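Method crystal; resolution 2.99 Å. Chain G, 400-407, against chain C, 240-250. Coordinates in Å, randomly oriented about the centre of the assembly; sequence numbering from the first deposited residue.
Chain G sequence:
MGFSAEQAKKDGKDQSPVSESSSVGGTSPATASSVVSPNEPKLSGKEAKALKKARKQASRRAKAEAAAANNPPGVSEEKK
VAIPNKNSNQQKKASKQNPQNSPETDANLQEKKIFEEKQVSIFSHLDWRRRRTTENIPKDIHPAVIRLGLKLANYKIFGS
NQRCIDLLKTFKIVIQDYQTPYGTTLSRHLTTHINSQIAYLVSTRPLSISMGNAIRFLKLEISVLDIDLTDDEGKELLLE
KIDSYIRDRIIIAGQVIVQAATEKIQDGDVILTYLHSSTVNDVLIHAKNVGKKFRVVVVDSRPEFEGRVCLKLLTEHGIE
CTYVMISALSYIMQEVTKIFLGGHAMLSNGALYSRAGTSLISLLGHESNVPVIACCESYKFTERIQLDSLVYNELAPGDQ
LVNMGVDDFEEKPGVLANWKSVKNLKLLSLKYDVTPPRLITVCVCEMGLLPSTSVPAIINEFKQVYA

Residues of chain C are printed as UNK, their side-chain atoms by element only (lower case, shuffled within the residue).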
# COMPACT_ATOMS: atom_id res chain seq x y z
N GLN G 400 6.62 23.63 -18.59
CA GLN G 400 6.23 24.49 -17.48
C GLN G 400 7.12 24.24 -16.26
O GLN G 400 7.33 25.13 -15.43
CB GLN G 400 4.76 24.27 -17.11
CG GLN G 400 3.80 25.22 -17.80
CD GLN G 400 3.91 26.64 -17.28
OE1 GLN G 400 3.35 26.98 -16.24
NE2 GLN G 400 4.64 27.47 -18.00
N LEU G 401 7.64 23.02 -16.16
CA LEU G 401 8.44 22.61 -15.01
C LEU G 401 9.91 23.03 -15.16
O LEU G 401 10.67 22.99 -14.19
CB LEU G 401 8.35 21.09 -14.83
CG LEU G 401 7.91 20.58 -13.45
CD1 LEU G 401 6.70 21.35 -12.95
CD2 LEU G 401 7.60 19.10 -13.53
N VAL G 402 10.30 23.47 -16.34
CA VAL G 402 11.64 24.01 -16.53
C VAL G 402 11.94 25.29 -15.78
O VAL G 402 13.04 25.48 -15.33
CB VAL G 402 11.92 24.23 -18.01
CG1 VAL G 402 13.30 24.81 -18.23
CG2 VAL G 402 11.80 22.92 -18.75
N ASN G 403 10.98 26.18 -15.69
CA ASN G 403 11.29 27.49 -15.17
C ASN G 403 11.81 27.32 -13.78
O ASN G 403 11.19 26.68 -12.97
CB ASN G 403 10.02 28.34 -15.18
CG ASN G 403 10.06 29.52 -14.22
OD1 ASN G 403 10.09 30.66 -14.64
ND2 ASN G 403 10.04 29.23 -12.93
N MET G 404 12.89 28.00 -13.48
CA MET G 404 13.38 28.02 -12.13
C MET G 404 12.34 28.82 -11.41
O MET G 404 11.64 29.60 -12.02
CB MET G 404 14.75 28.65 -12.06
CG MET G 404 15.83 27.76 -12.65
SD MET G 404 15.89 26.09 -11.97
CE MET G 404 15.28 25.15 -13.35
N GLY G 405 12.19 28.55 -10.13
CA GLY G 405 10.94 28.77 -9.43
C GLY G 405 10.20 30.06 -9.16
O GLY G 405 9.00 30.09 -9.39
N VAL G 406 10.85 31.12 -8.73
CA VAL G 406 10.12 32.17 -8.03
C VAL G 406 9.04 32.73 -8.88
O VAL G 406 8.01 33.12 -8.37
CB VAL G 406 10.99 33.33 -7.64
CG1 VAL G 406 10.19 34.25 -6.75
CG2 VAL G 406 12.24 32.85 -6.94
N ASP G 407 9.29 32.82 -10.17
CA ASP G 407 8.32 33.32 -11.12
C ASP G 407 8.12 32.37 -12.30
O ASP G 407 8.91 31.46 -12.53
CB ASP G 407 8.69 34.72 -11.60
CG ASP G 407 7.50 35.47 -12.15
OD1 ASP G 407 6.83 34.92 -13.04
OD2 ASP G 407 7.25 36.60 -11.69
N UNK C 240 12.53 19.86 -4.76
CA UNK C 240 12.42 20.32 -3.40
C UNK C 240 12.09 21.79 -3.32
O UNK C 240 12.72 22.54 -2.57
N UNK C 241 11.10 22.21 -4.10
CA UNK C 241 10.73 23.62 -4.19
C UNK C 241 10.32 24.18 -2.83
O UNK C 241 9.56 23.55 -2.10
c UNK C 241 9.34 25.25 -5.52
c UNK C 241 8.12 27.28 -5.17
c UNK C 241 8.91 27.92 -6.09
c UNK C 241 9.60 23.82 -5.20
c UNK C 241 10.14 25.91 -6.42
c UNK C 241 9.92 27.23 -6.71
c UNK C 241 8.33 25.95 -4.88
N UNK C 242 10.81 25.39 -2.49
CA UNK C 242 11.63 26.25 -3.34
C UNK C 242 13.13 26.13 -3.10
O UNK C 242 13.92 26.77 -3.80
c UNK C 242 11.15 27.65 -2.96
c UNK C 242 10.51 26.04 -1.21
c UNK C 242 10.63 27.51 -1.53
N UNK C 243 13.53 25.31 -2.14
CA UNK C 243 14.89 25.34 -1.63
C UNK C 243 15.84 24.31 -2.25
O UNK C 243 17.02 24.59 -2.45
n UNK C 243 13.03 25.67 1.41
o UNK C 243 13.96 27.37 0.27
c UNK C 243 14.86 25.18 -0.11
c UNK C 243 13.91 26.17 0.55
N UNK C 244 15.33 23.12 -2.54
CA UNK C 244 16.15 22.08 -3.15
C UNK C 244 15.83 21.91 -4.63
O UNK C 244 16.07 20.86 -5.21
o UNK C 244 15.10 20.35 -0.24
c UNK C 244 15.95 20.75 -2.43
c UNK C 244 15.96 20.90 -0.93
n UNK C 244 16.92 21.65 -0.41
N UNK C 245 15.29 22.97 -5.23
CA UNK C 245 14.83 22.93 -6.61
C UNK C 245 15.95 22.63 -7.60
O UNK C 245 15.95 21.57 -8.24
c UNK C 245 13.43 24.26 -8.29
c UNK C 245 14.17 24.26 -6.97
c UNK C 245 12.89 25.62 -8.63
n UNK C 245 11.93 25.67 -9.55
o UNK C 245 13.32 26.62 -8.06
N UNK C 246 16.89 23.56 -7.74
CA UNK C 246 17.98 23.43 -8.70
C UNK C 246 18.83 22.19 -8.45
O UNK C 246 19.26 21.52 -9.39
c UNK C 246 20.50 26.69 -10.28
c UNK C 246 21.07 25.76 -9.22
c UNK C 246 20.29 24.46 -9.14
c UNK C 246 18.85 24.69 -8.68
n UNK C 246 21.17 26.49 -11.59
N UNK C 247 19.08 21.90 -7.18
CA UNK C 247 19.87 20.74 -6.80
C UNK C 247 19.26 19.44 -7.29
O UNK C 247 19.97 18.57 -7.80
N UNK C 248 17.95 19.31 -7.13
CA UNK C 248 17.25 18.10 -7.54
C UNK C 248 17.13 18.02 -9.06
O UNK C 248 17.25 16.94 -9.64
c UNK C 248 15.86 18.04 -6.90
o UNK C 248 15.08 19.17 -7.25
N UNK C 249 16.88 19.16 -9.70
CA UNK C 249 16.80 19.22 -11.15
C UNK C 249 18.13 18.80 -11.78
O UNK C 249 18.16 18.15 -12.82
n UNK C 249 14.25 21.61 -12.45
c UNK C 249 16.42 20.62 -11.63
n UNK C 249 12.88 21.19 -10.86
c UNK C 249 14.97 20.94 -11.48
c UNK C 249 13.00 21.75 -12.05
c UNK C 249 14.09 20.67 -10.48
N UNK C 250 19.23 19.17 -11.12
CA UNK C 250 20.56 18.81 -11.58
C UNK C 250 20.82 17.32 -11.37
O UNK C 250 21.38 16.65 -12.24
c UNK C 250 21.61 19.64 -10.87

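Position 240 of chain C has no side-chain atoms and lies beyond the reach of chain G, so it is Gly C240. A CB built there would come within 2.4 Å of the CB at position 244 of the same turn.

Position 241 carries one carbon followed by a closed ring of six carbons, with no heteroatom. Its CA-to-CB bond points toward chain G, and the ring presents its edge to the backbone there, one ring carbon of position 241 lying 3.3 Å from CA of Gly G405. These atoms define Phe C241, and the carbon in contact is CE1. At position 242 three carbons close a ring onto the backbone nitrogen, and although directed toward chain G they stop short of contact. The closed ring is the signature of proline; Pro C242 follows a cis peptide bond.

Positions 243 and 244 each show two carbons, the second bearing one oxygen and one nitrogen, and neither reaches chain G. Both are therefore short amides, Asn C243 and Asn C244. The side chain of Asn C243 is hydrogen-bonded elsewhere in the structure. The backbone N of Asn C244 donates to O of Gly C240 at 2.7 Å, tightening the turn that leads into the helix.

At position 245, where the helix begins, there are three carbons, the last carrying an oxygen and a nitrogen. The side-chain oxygen of position 245 accepts a weak hydrogen bond from N of Gly G405 (3.0 Å, 137° at the hydrogen). The chain is one methylene longer than the preceding amides, hence Gln C245, with OE1 as the acceptor. With chi1 and chi2 both t, the extended chain brings its amide to the backbone of Gly G405.

Position 246 has four carbons in a row ending in nitrogen, and none of these atoms comes within 4.5 Å of chain G; the unbranched chain identifies Lys C246. Position 247 again lacks side-chain atoms and, away from the interface, is Gly C247. One carbon and one oxygen at position 248, out of reach of chain G, give Ser C248, whose backbone N bonds to O of Asn C244 at 3.1 Å as the helix gets under way.

Position 249 holds one carbon and a five-membered ring of three carbons and two nitrogens. A ring carbon of position 249 lies 3.4 Å from O of Leu G401, which sits near the ring plane, while CE of Met G404 approaches a ring nitrogen of position 249 obliquely at 3.8 Å. The ring is an imidazole, so the residue is His C249, and the two ring atoms are CE1 and ND1. A single carbon at position 250, out of reach of chain G, marks Ala C250.

The contact is small, burying 289 Å² in all, and rests on Phe C241, Gln C245 and His C249, spaced four residues apart and all directed toward chain G. Gly G405 packs closely against the first two, which leave no room for a CB: an ideal CB on Gly G405 would stand 2.1 Å from CE1 of Phe C241 and 2.7 Å from OE1 of Gln C245. Met G404 complements this backbone approach, its side-chain end turning nearer to chain C. Packing thus dominates, supplemented by one weak hydrogen bond.

Chain C 240-250: GFPNNQKGSHA
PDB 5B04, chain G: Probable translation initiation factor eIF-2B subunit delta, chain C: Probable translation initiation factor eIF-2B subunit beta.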